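Local coordinates for protein U4/U6 snRNA-associated-splicing factor PRP24 (Saccharomyces cerevisiae, PDB 4N0T) that binds U6 snRNA, anneals it with U4 snRNA and acts as a recycling factor of the spliceosome, at residues N193-R196 with E197-G201; L254-K258 with P259-R263. One frame throughout, in Å; residues are numbered along the deposited sequence.

Contact 1 lies inside the third RNA recognition motif, on the helix 192-199 that packs against its four-stranded sheet, whereas contact 2 begins where the last long strand of that same domain ends and runs into the helix 258-270. Their centres are 25 Å apart and they do not touch. Contact 1 is partly buried: Leu195 and Phe199 face the domain core, while Asn193, Glu197 and Glu200 are exposed. Contact 2 is a surface contact, dressed by RNA. Both use main-chain helical bonds, but contact 1 adds a serine hydroxyl and a water, and contact 2 turns main-chain N-H groups, a carboxylate and an aromatic ring toward nucleotide bases.

Contact 1. Residues N193-R196 with E197-G201; sequences NLLR and ESFEG
Ser198 folds its hydroxyl back onto the carbonyl of Leu194, one turn earlier on the first helix of the βαββαβ fold of the RNA recognition motif. With OG anti to the carbonyl carbon (chi1 -61°), the hydroxyl donates to Leu194 O at 2.9 Å from above the carbonyl plane, while Ser198 N reaches the same oxygen from the opposite face. One acceptor is thus gripped twice by a single residue. The Leu194 methyl CD2 lies 3.6 Å from Ser198 OG, beside the bond. Replacing Ser198 with alanine is likely to leave Leu194 O held by the helical N-H alone and to open a small gap beside Leu194 CD2.

Around this pair the helical ladder continues, with Glu197 N bound to Asn193 O in a nearly straight bond (N-H...O 163°). Farther along, Arg196 O accepts from both Phe199 N and Glu200 N; the former comes from well above the carbonyl plane, the latter lies closer to it. The Phe199 ring presents its edge to Leu195 O, with CD1 3.3 Å from that oxygen.

Farther out, Leu195 and Phe199 turn into the domain core, where both meet Met226, Leu195 also packs on Leu185, and Phe199 also packs on Ile180 and Ile182. The Arg196 chain, extended from CG to NE, lies against Ile205 and Ile208 of strand 205-209, and its NE forms a salt bridge with Glu192. The charged ends of Arg196 and Glu200 do not touch: a water accepts from Arg196 NH1 at 3.0 Å, in the guanidinium plane, and donates weakly to Glu200 OE1.

Contact 2. Residues L254-K258 with P259-R263; sequences LADKK and PFLER. With nucleotides of chain B.
Phe260 and Asp256 meet where the loop after strand 248-254 enters helix 258-270, and together they hold a guanine of the bound RNA. One face of the phenyl ring is covered by the base of G26 of chain B, whose N1 sits 3.4 Å above the ring plane and over its centre. A chi1 of 172° places Phe260 CG opposite the backbone N, swinging the ring out toward the guanine. Asp256 crosses the same ring obliquely, its CG 3.6 Å from Phe260 CE1 and the carboxylate plane turned 35° from the ring.

Hydrogen bonds engage the base edges. The N1-H of G26 of chain B points almost straight at Asp256 OD1 (2.9 Å, 174°), with a weak second bond from N2, while Lys257 N donates to O6 at 2.8 Å. On the adenine of A13 of chain B, Asp256 N donates to N1 at 3.0 Å, and N6 gives a weak bond to Asp256 OD2. The helix itself starts with Lys257 at the N-cap position: Leu261 N binds Lys257 O, and Glu262 N binds Lys258 O at 2.7 Å.

Van der Waals contacts fill in between. Leu261 sets CD1 against the adenine of A13 of chain B, 3.7 Å from N3, and CD2 against Asp256 CB. Pro259 CB lies against O4 of U28 of chain B and Arg263 CG against its O4'.

Charge completes the site, for Lys258 NZ and Arg263 NH2 each form a salt bridge with an RNA phosphate, and Arg263 NH2 another with Asp319. Paired acceptor and donor on one guanine edge, carboxylate at N1 and main-chain N-H at O6, are consistent with recognition of that base by its hydrogen-bonding pattern, as well as by its contact with the ring face.

Contact 1. Residues N193-R196 with E197-G201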
ATOM      1  N   ASN A 193       1.066  35.640  10.709  1.00 25.25           N
ATOM      2  CA  ASN A 193       0.411  36.884  10.312  1.00 24.82           C
ATOM      3  C   ASN A 193       1.103  37.519   9.119  1.00 18.13           C
ATOM      4  O   ASN A 193       0.445  37.949   8.177  1.00 22.44           O
ATOM      5  CB  ASN A 193       0.355  37.880  11.471  1.00 30.73           C
ATOM      6  CG  ASN A 193      -0.531  37.404  12.605  1.00 36.01           C
ATOM      7  OD1 ASN A 193      -1.365  36.516  12.426  1.00 35.59           O
ATOM      8  ND2 ASN A 193      -0.352  37.998  13.785  1.00 41.36           N
ATOM      9  N   LEU A 194       2.431  37.568   9.167  1.00 20.76           N
ATOM     10  CA  LEU A 194       3.216  38.141   8.076  1.00 21.76           C
ATOM     11  C   LEU A 194       3.060  37.335   6.790  1.00 18.01           C
ATOM     12  O   LEU A 194       2.882  37.910   5.712  1.00 19.52           O
ATOM     13  CB  LEU A 194       4.692  38.248   8.481  1.00 25.63           C
ATOM     14  CG  LEU A 194       5.736  38.852   7.530  1.00 36.03           C
ATOM     15  CD1 LEU A 194       6.401  37.793   6.678  1.00 43.06           C
ATOM     16  CD2 LEU A 194       5.160  39.946   6.643  1.00 41.13           C
ATOM     17  N   LEU A 195       3.098  36.009   6.909  1.00 20.19           N
ATOM     18  CA  LEU A 195       2.938  35.138   5.749  1.00 16.24           C
ATOM     19  C   LEU A 195       1.554  35.302   5.129  1.00 18.94           C
ATOM     20  O   LEU A 195       1.424  35.413   3.902  1.00 16.73           O
ATOM     21  CB  LEU A 195       3.189  33.673   6.128  1.00 17.37           C
ATOM     22  CG  LEU A 195       4.639  33.443   6.553  1.00 20.43           C
ATOM     23  CD1 LEU A 195       4.867  32.017   7.040  1.00 22.26           C
ATOM     24  CD2 LEU A 195       5.592  33.773   5.392  1.00 20.78           C
ATOM     25  N   ARG A 196       0.522  35.345   5.972  1.00 20.41           N
ATOM     26  CA  ARG A 196      -0.840  35.597   5.490  1.00 22.51           C
ATOM     27  C   ARG A 196      -0.923  36.925   4.754  1.00 20.39           C
ATOM     28  O   ARG A 196      -1.465  36.987   3.647  1.00 21.35           O
ATOM     29  CB  ARG A 196      -1.852  35.595   6.643  1.00 24.33           C
ATOM     30  CG  ARG A 196      -2.135  34.220   7.195  1.00 33.97           C
ATOM     31  CD  ARG A 196      -3.242  34.189   8.250  1.00 38.35           C
ATOM     32  NE  ARG A 196      -3.517  32.814   8.681  1.00 37.63           N
ATOM     33  CZ  ARG A 196      -4.366  32.000   8.063  1.00 34.44           C
ATOM     34  NH1 ARG A 196      -5.026  32.423   6.989  1.00 35.55           N
ATOM     35  NH2 ARG A 196      -4.554  30.764   8.511  1.00 35.33           N
ATOM     36  N   GLU A 197      -0.384  37.979   5.363  1.00 20.27           N
ATOM     37  CA  GLU A 197      -0.418  39.308   4.743  1.00 22.92           C
ATOM     38  C   GLU A 197       0.290  39.315   3.394  1.00 22.08           C
ATOM     39  O   GLU A 197      -0.136  40.002   2.467  1.00 23.19           O
ATOM     40  CB  GLU A 197       0.230  40.350   5.658  1.00 29.69           C
ATOM     41  CG  GLU A 197      -0.539  40.638   6.934  1.00 43.50           C
ATOM     42  CD  GLU A 197       0.299  41.387   7.960  1.00 56.21           C
ATOM     43  OE1 GLU A 197      -0.212  41.648   9.072  1.00 60.84           O
ATOM     44  OE2 GLU A 197       1.471  41.710   7.653  1.00 60.15           O
ATOM     45  N   SER A 198       1.363  38.536   3.279  1.00 16.31           N
ATOM     46  CA  SER A 198       2.182  38.573   2.073  1.00 16.55           C
ATOM     47  C   SER A 198       1.618  37.738   0.934  1.00 18.66           C
ATOM     48  O   SER A 198       1.923  37.987  -0.235  1.00 21.77           O
ATOM     49  CB  SER A 198       3.613  38.132   2.384  1.00 19.23           C
ATOM     50  OG  SER A 198       4.214  39.009   3.327  1.00 24.03           O
ATOM     51  N   PHE A 199       0.813  36.738   1.275  1.00 15.25           N
ATOM     52  CA  PHE A 199       0.324  35.798   0.268  1.00 16.70           C
ATOM     53  C   PHE A 199      -1.190  35.807   0.014  1.00 18.55           C
ATOM     54  O   PHE A 199      -1.622  35.270  -1.001  1.00 19.00           O
ATOM     55  CB  PHE A 199       0.746  34.360   0.626  1.00 16.42           C
ATOM     56  CG  PHE A 199       2.205  34.054   0.360  1.00 13.97           C
ATOM     57  CD1 PHE A 199       3.173  34.337   1.315  1.00 16.23           C
ATOM     58  CD2 PHE A 199       2.596  33.478  -0.843  1.00 17.75           C
ATOM     59  CE1 PHE A 199       4.509  34.047   1.082  1.00 19.02           C
ATOM     60  CE2 PHE A 199       3.936  33.177  -1.089  1.00 15.45           C
ATOM     61  CZ  PHE A 199       4.893  33.462  -0.124  1.00 20.12           C
ATOM     62  N   GLU A 200      -1.996  36.382   0.916  1.00 17.98           N
ATOM     63  CA  GLU A 200      -3.458  36.272   0.777  1.00 19.06           C
ATOM     64  C   GLU A 200      -4.013  36.964  -0.473  1.00 20.10           C
ATOM     65  O   GLU A 200      -5.119  36.653  -0.915  1.00 20.38           O
ATOM     66  CB  GLU A 200      -4.189  36.792   2.012  1.00 21.18           C
ATOM     67  CG  GLU A 200      -4.033  38.298   2.188  1.00 23.03           C
ATOM     68  CD  GLU A 200      -4.569  38.792   3.515  1.00 30.20           C
ATOM     69  OE1 GLU A 200      -5.236  38.015   4.221  1.00 36.17           O
ATOM     70  OE2 GLU A 200      -4.305  39.965   3.854  1.00 29.45           O
ATOM     71  N   GLY A 201      -3.240  37.881  -1.047  1.00 19.89           N
ATOM     72  CA  GLY A 201      -3.617  38.507  -2.305  1.00 21.51           C
ATOM     73  C   GLY A 201      -3.786  37.520  -3.451  1.00 25.47           C
ATOM     74  O   GLY A 201      -4.565  37.756  -4.378  1.00 21.29           O
TER
HETATM   75  O   HOH W   1      -5.545  34.867   5.307  1.00 45.91           O

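Contact 2. Residues L254-K258 with P259-R263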
ATOM      1  N   LEU A 254       5.998  24.464  -5.116  1.00 17.00           N
ATOM      2  CA  LEU A 254       4.978  23.489  -4.758  1.00 16.71           C
ATOM      3  C   LEU A 254       5.601  22.404  -3.891  1.00 16.35           C
ATOM      4  O   LEU A 254       6.659  21.855  -4.230  1.00 18.62           O
ATOM      5  CB  LEU A 254       4.361  22.838  -5.995  1.00 21.65           C
ATOM      6  CG  LEU A 254       3.443  23.674  -6.876  1.00 22.92           C
ATOM      7  CD1 LEU A 254       2.841  22.784  -7.957  1.00 26.65           C
ATOM      8  CD2 LEU A 254       2.339  24.294  -6.057  1.00 22.98           C
ATOM      9  N   ALA A 255       4.947  22.080  -2.782  1.00 15.09           N
ATOM     10  CA  ALA A 255       5.471  21.060  -1.873  1.00 16.02           C
ATOM     11  C   ALA A 255       5.504  19.727  -2.589  1.00 14.14           C
ATOM     12  O   ALA A 255       4.547  19.373  -3.277  1.00 16.52           O
ATOM     13  CB  ALA A 255       4.613  20.945  -0.644  1.00 14.70           C
ATOM     14  N   ASP A 256       6.598  18.992  -2.424  1.00 13.65           N
ATOM     15  CA  ASP A 256       6.665  17.647  -2.976  1.00 15.46           C
ATOM     16  C   ASP A 256       5.875  16.697  -2.087  1.00 15.54           C
ATOM     17  O   ASP A 256       5.638  16.981  -0.913  1.00 15.24           O
ATOM     18  CB  ASP A 256       8.121  17.184  -3.073  1.00 16.54           C
ATOM     19  CG  ASP A 256       8.919  17.986  -4.070  1.00 19.44           C
ATOM     20  OD1 ASP A 256       8.459  18.153  -5.222  1.00 18.73           O
ATOM     21  OD2 ASP A 256      10.007  18.465  -3.694  1.00 22.57           O
ATOM     22  N   LYS A 257       5.476  15.558  -2.648  1.00 17.11           N
ATOM     23  CA  LYS A 257       4.755  14.537  -1.889  1.00 16.86           C
ATOM     24  C   LYS A 257       5.698  13.482  -1.312  1.00 16.56           C
ATOM     25  O   LYS A 257       6.836  13.326  -1.778  1.00 16.91           O
ATOM     26  CB  LYS A 257       3.694  13.887  -2.788  1.00 20.02           C
ATOM     27  CG  LYS A 257       2.664  14.915  -3.313  1.00 24.54           C
ATOM     28  CD  LYS A 257       2.146  14.585  -4.713  1.00 34.09           C
ATOM     29  CE  LYS A 257       3.059  15.138  -5.781  1.00 31.17           C
ATOM     30  NZ  LYS A 257       2.406  15.297  -7.098  1.00 34.77           N
ATOM     31  N   LYS A 258       5.227  12.773  -0.289  1.00 16.48           N
ATOM     32  CA  LYS A 258       6.065  11.823   0.439  1.00 19.49           C
ATOM     33  C   LYS A 258       6.730  10.739  -0.413  1.00 17.95           C
ATOM     34  O   LYS A 258       7.922  10.500  -0.248  1.00 17.49           O
ATOM     35  CB  LYS A 258       5.316  11.194   1.625  1.00 22.74           C
ATOM     36  CG  LYS A 258       5.096  12.151   2.782  1.00 25.84           C
ATOM     37  CD  LYS A 258       6.422  12.725   3.296  1.00 27.46           C
ATOM     38  CE  LYS A 258       6.212  13.590   4.545  1.00 33.37           C
ATOM     39  NZ  LYS A 258       7.430  14.390   4.889  1.00 31.34           N
ATOM     40  N   PRO A 259       5.970  10.068  -1.306  1.00 16.78           N
ATOM     41  CA  PRO A 259       6.640   8.995  -2.064  1.00 15.72           C
ATOM     42  C   PRO A 259       7.808   9.461  -2.924  1.00 18.58           C
ATOM     43  O   PRO A 259       8.803   8.741  -3.029  1.00 14.56           O
ATOM     44  CB  PRO A 259       5.514   8.426  -2.943  1.00 15.40           C
ATOM     45  CG  PRO A 259       4.258   8.737  -2.170  1.00 16.89           C
ATOM     46  CD  PRO A 259       4.515  10.090  -1.553  1.00 18.39           C
ATOM     47  N   PHE A 260       7.694  10.651  -3.511  1.00 15.25           N
ATOM     48  CA  PHE A 260       8.789  11.283  -4.222  1.00 15.77           C
ATOM     49  C   PHE A 260       9.973  11.525  -3.274  1.00 16.86           C
ATOM     50  O   PHE A 260      11.112  11.157  -3.586  1.00 16.00           O
ATOM     51  CB  PHE A 260       8.270  12.595  -4.826  1.00 16.13           C
ATOM     52  CG  PHE A 260       9.331  13.472  -5.440  1.00 14.58           C
ATOM     53  CD1 PHE A 260       9.971  14.437  -4.676  1.00 16.05           C
ATOM     54  CD2 PHE A 260       9.636  13.371  -6.790  1.00 17.01           C
ATOM     55  CE1 PHE A 260      10.931  15.270  -5.239  1.00 17.34           C
ATOM     56  CE2 PHE A 260      10.591  14.193  -7.367  1.00 17.42           C
ATOM     57  CZ  PHE A 260      11.233  15.156  -6.589  1.00 18.53           C
ATOM     58  N   LEU A 261       9.711  12.122  -2.109  1.00 17.29           N
ATOM     59  CA  LEU A 261      10.790  12.446  -1.163  1.00 17.32           C
ATOM     60  C   LEU A 261      11.455  11.191  -0.632  1.00 18.16           C
ATOM     61  O   LEU A 261      12.681  11.120  -0.518  1.00 19.67           O
ATOM     62  CB  LEU A 261      10.259  13.279   0.008  1.00 18.86           C
ATOM     63  CG  LEU A 261       9.756  14.653  -0.415  1.00 16.51           C
ATOM     64  CD1 LEU A 261       8.997  15.299   0.742  1.00 21.22           C
ATOM     65  CD2 LEU A 261      10.935  15.538  -0.827  1.00 18.82           C
ATOM     66  N   GLU A 262      10.638  10.196  -0.313  1.00 14.85           N
ATOM     67  CA  GLU A 262      11.152   8.936   0.211  1.00 15.74           C
ATOM     68  C   GLU A 262      12.019   8.208  -0.802  1.00 18.44           C
ATOM     69  O   GLU A 262      13.029   7.601  -0.442  1.00 19.73           O
ATOM     70  CB  GLU A 262       9.987   8.060   0.676  1.00 19.11           C
ATOM     71  CG  GLU A 262       9.406   8.551   1.993  1.00 24.23           C
ATOM     72  CD  GLU A 262       8.060   7.940   2.327  1.00 33.51           C
ATOM     73  OE1 GLU A 262       7.395   7.387   1.421  1.00 31.57           O
ATOM     74  OE2 GLU A 262       7.663   8.024   3.507  1.00 41.70           O
ATOM     75  N   ARG A 263      11.618   8.237  -2.067  1.00 16.08           N
ATOM     76  CA  ARG A 263      12.402   7.561  -3.092  1.00 15.63           C
ATOM     77  C   ARG A 263      13.740   8.257  -3.295  1.00 17.62           C
ATOM     78  O   ARG A 263      14.770   7.612  -3.496  1.00 17.39           O
ATOM     79  CB  ARG A 263      11.654   7.479  -4.416  1.00 17.06           C
ATOM     80  CG  ARG A 263      12.518   6.964  -5.573  1.00 16.33           C
ATOM     81  CD  ARG A 263      13.035   5.522  -5.368  1.00 16.31           C
ATOM     82  NE  ARG A 263      13.675   5.065  -6.603  1.00 16.15           N
ATOM     83  CZ  ARG A 263      14.096   3.823  -6.831  1.00 20.95           C
ATOM     84  NH1 ARG A 263      13.951   2.881  -5.899  1.00 15.91           N
ATOM     85  NH2 ARG A 263      14.650   3.531  -7.997  1.00 20.54           N
TER
ATOM     86  P     G B  26       2.435  10.970 -11.037  1.00 20.43           P
ATOM     87  OP1   G B  26       2.109  12.238 -10.372  1.00 23.17           O
ATOM     88  OP2   G B  26       1.510  10.354 -12.020  1.00 21.13           O
ATOM     89  O5'   G B  26       3.838  11.061 -11.773  1.00 20.91           O
ATOM     90  C5'   G B  26       4.039  11.932 -12.881  1.00 23.00           C
ATOM     91  C4'   G B  26       5.431  12.496 -12.841  1.00 20.25           C
ATOM     92  O4'   G B  26       5.519  13.413 -11.713  1.00 17.74           O
ATOM     93  C3'   G B  26       6.534  11.451 -12.631  1.00 21.04           C
ATOM     94  O3'   G B  26       7.726  11.870 -13.298  1.00 26.48           O
ATOM     95  C2'   G B  26       6.761  11.514 -11.125  1.00 14.29           C
ATOM     96  O2'   G B  26       8.029  11.064 -10.701  1.00 17.69           O
ATOM     97  C1'   G B  26       6.575  13.007 -10.863  1.00 13.69           C
ATOM     98  N9    G B  26       6.235  13.319  -9.473  1.00 16.40           N
ATOM     99  C8    G B  26       5.380  12.624  -8.647  1.00 19.92           C
ATOM    100  N7    G B  26       5.338  13.140  -7.449  1.00 19.09           N
ATOM    101  C5    G B  26       6.204  14.220  -7.492  1.00 16.80           C
ATOM    102  C6    G B  26       6.551  15.147  -6.484  1.00 19.31           C
ATOM    103  O6    G B  26       6.144  15.191  -5.321  1.00 22.31           O
ATOM    104  N1    G B  26       7.467  16.081  -6.928  1.00 20.73           N
ATOM    105  C2    G B  26       7.966  16.115  -8.203  1.00 18.10           C
ATOM    106  N2    G B  26       8.845  17.098  -8.459  1.00 19.52           N
ATOM    107  N3    G B  26       7.657  15.258  -9.160  1.00 18.59           N
ATOM    108  C4    G B  26       6.774  14.335  -8.730  1.00 16.81           C
ATOM    109  P     A B  13      11.363  18.800  10.061  1.00 23.81           P
ATOM    110  OP1   A B  13      10.560  18.203  11.174  1.00 26.27           O
ATOM    111  OP2   A B  13      12.281  17.995   9.218  1.00 20.37           O
ATOM    112  O5'   A B  13      10.313  19.547   9.132  1.00 24.39           O
ATOM    113  C5'   A B  13      10.534  19.661   7.737  1.00 23.02           C
ATOM    114  C4'   A B  13       9.385  19.046   6.985  1.00 19.71           C
ATOM    115  O4'   A B  13       9.418  19.493   5.603  1.00 19.01           O
ATOM    116  C3'   A B  13       9.381  17.517   6.931  1.00 18.89           C
ATOM    117  O3'   A B  13       8.019  17.084   6.891  1.00 21.00           O
ATOM    118  C2'   A B  13      10.009  17.247   5.570  1.00 19.21           C
ATOM    119  O2'   A B  13       9.723  15.975   5.031  1.00 19.43           O
ATOM    120  C1'   A B  13       9.371  18.361   4.757  1.00 18.33           C
ATOM    121  N9    A B  13      10.010  18.712   3.493  1.00 17.06           N
ATOM    122  C8    A B  13      11.308  19.058   3.222  1.00 20.39           C
ATOM    123  N7    A B  13      11.497  19.378   1.967  1.00 20.04           N
ATOM    124  C5    A B  13      10.243  19.251   1.385  1.00 17.30           C
ATOM    125  C6    A B  13       9.779  19.448   0.079  1.00 20.81           C
ATOM    126  N6    A B  13      10.565  19.839  -0.931  1.00 23.14           N
ATOM    127  N1    A B  13       8.465  19.246  -0.154  1.00 17.83           N
ATOM    128  C2    A B  13       7.679  18.864   0.850  1.00 14.82           C
ATOM    129  N3    A B  13       7.999  18.639   2.121  1.00 16.14           N
ATOM    130  C4    A B  13       9.313  18.852   2.320  1.00 16.81           C
ATOM    131  P     U B  28      11.272  12.251 -10.570  1.00 17.20           P
ATOM    132  OP1   U B  28       9.958  12.692 -11.081  1.00 16.15           O
ATOM    133  OP2   U B  28      12.343  13.234 -10.341  1.00 21.56           O
ATOM    134  O5'   U B  28      11.003  11.458  -9.196  1.00 17.97           O
ATOM    135  C5'   U B  28      12.080  11.059  -8.350  1.00 16.47           C
ATOM    136  C4'   U B  28      12.045   9.570  -8.079  1.00 14.77           C
ATOM    137  O4'   U B  28      10.900   9.256  -7.234  1.00 16.41           O
ATOM    138  C3'   U B  28      11.901   8.694  -9.320  1.00 19.43           C
ATOM    139  O3'   U B  28      12.612   7.475  -9.105  1.00 19.72           O
ATOM    140  C2'   U B  28      10.410   8.388  -9.340  1.00 20.95           C
ATOM    141  O2'   U B  28      10.065   7.242 -10.089  1.00 21.12           O
ATOM    142  C1'   U B  28      10.139   8.228  -7.849  1.00 17.28           C
ATOM    143  N1    U B  28       8.737   8.384  -7.443  1.00 17.84           N
ATOM    144  C2    U B  28       8.146   7.318  -6.765  1.00 18.39           C
ATOM    145  O2    U B  28       8.745   6.270  -6.514  1.00 17.60           O
ATOM    146  N3    U B  28       6.841   7.511  -6.392  1.00 15.44           N
ATOM    147  C4    U B  28       6.084   8.642  -6.625  1.00 15.88           C
ATOM    148  O4    U B  28       4.916   8.675  -6.237  1.00 15.98           O
ATOM    149  C5    U B  28       6.772   9.710  -7.315  1.00 15.26           C
ATOM    150  C6    U B  28       8.044   9.556  -7.690  1.00 17.29           C
TER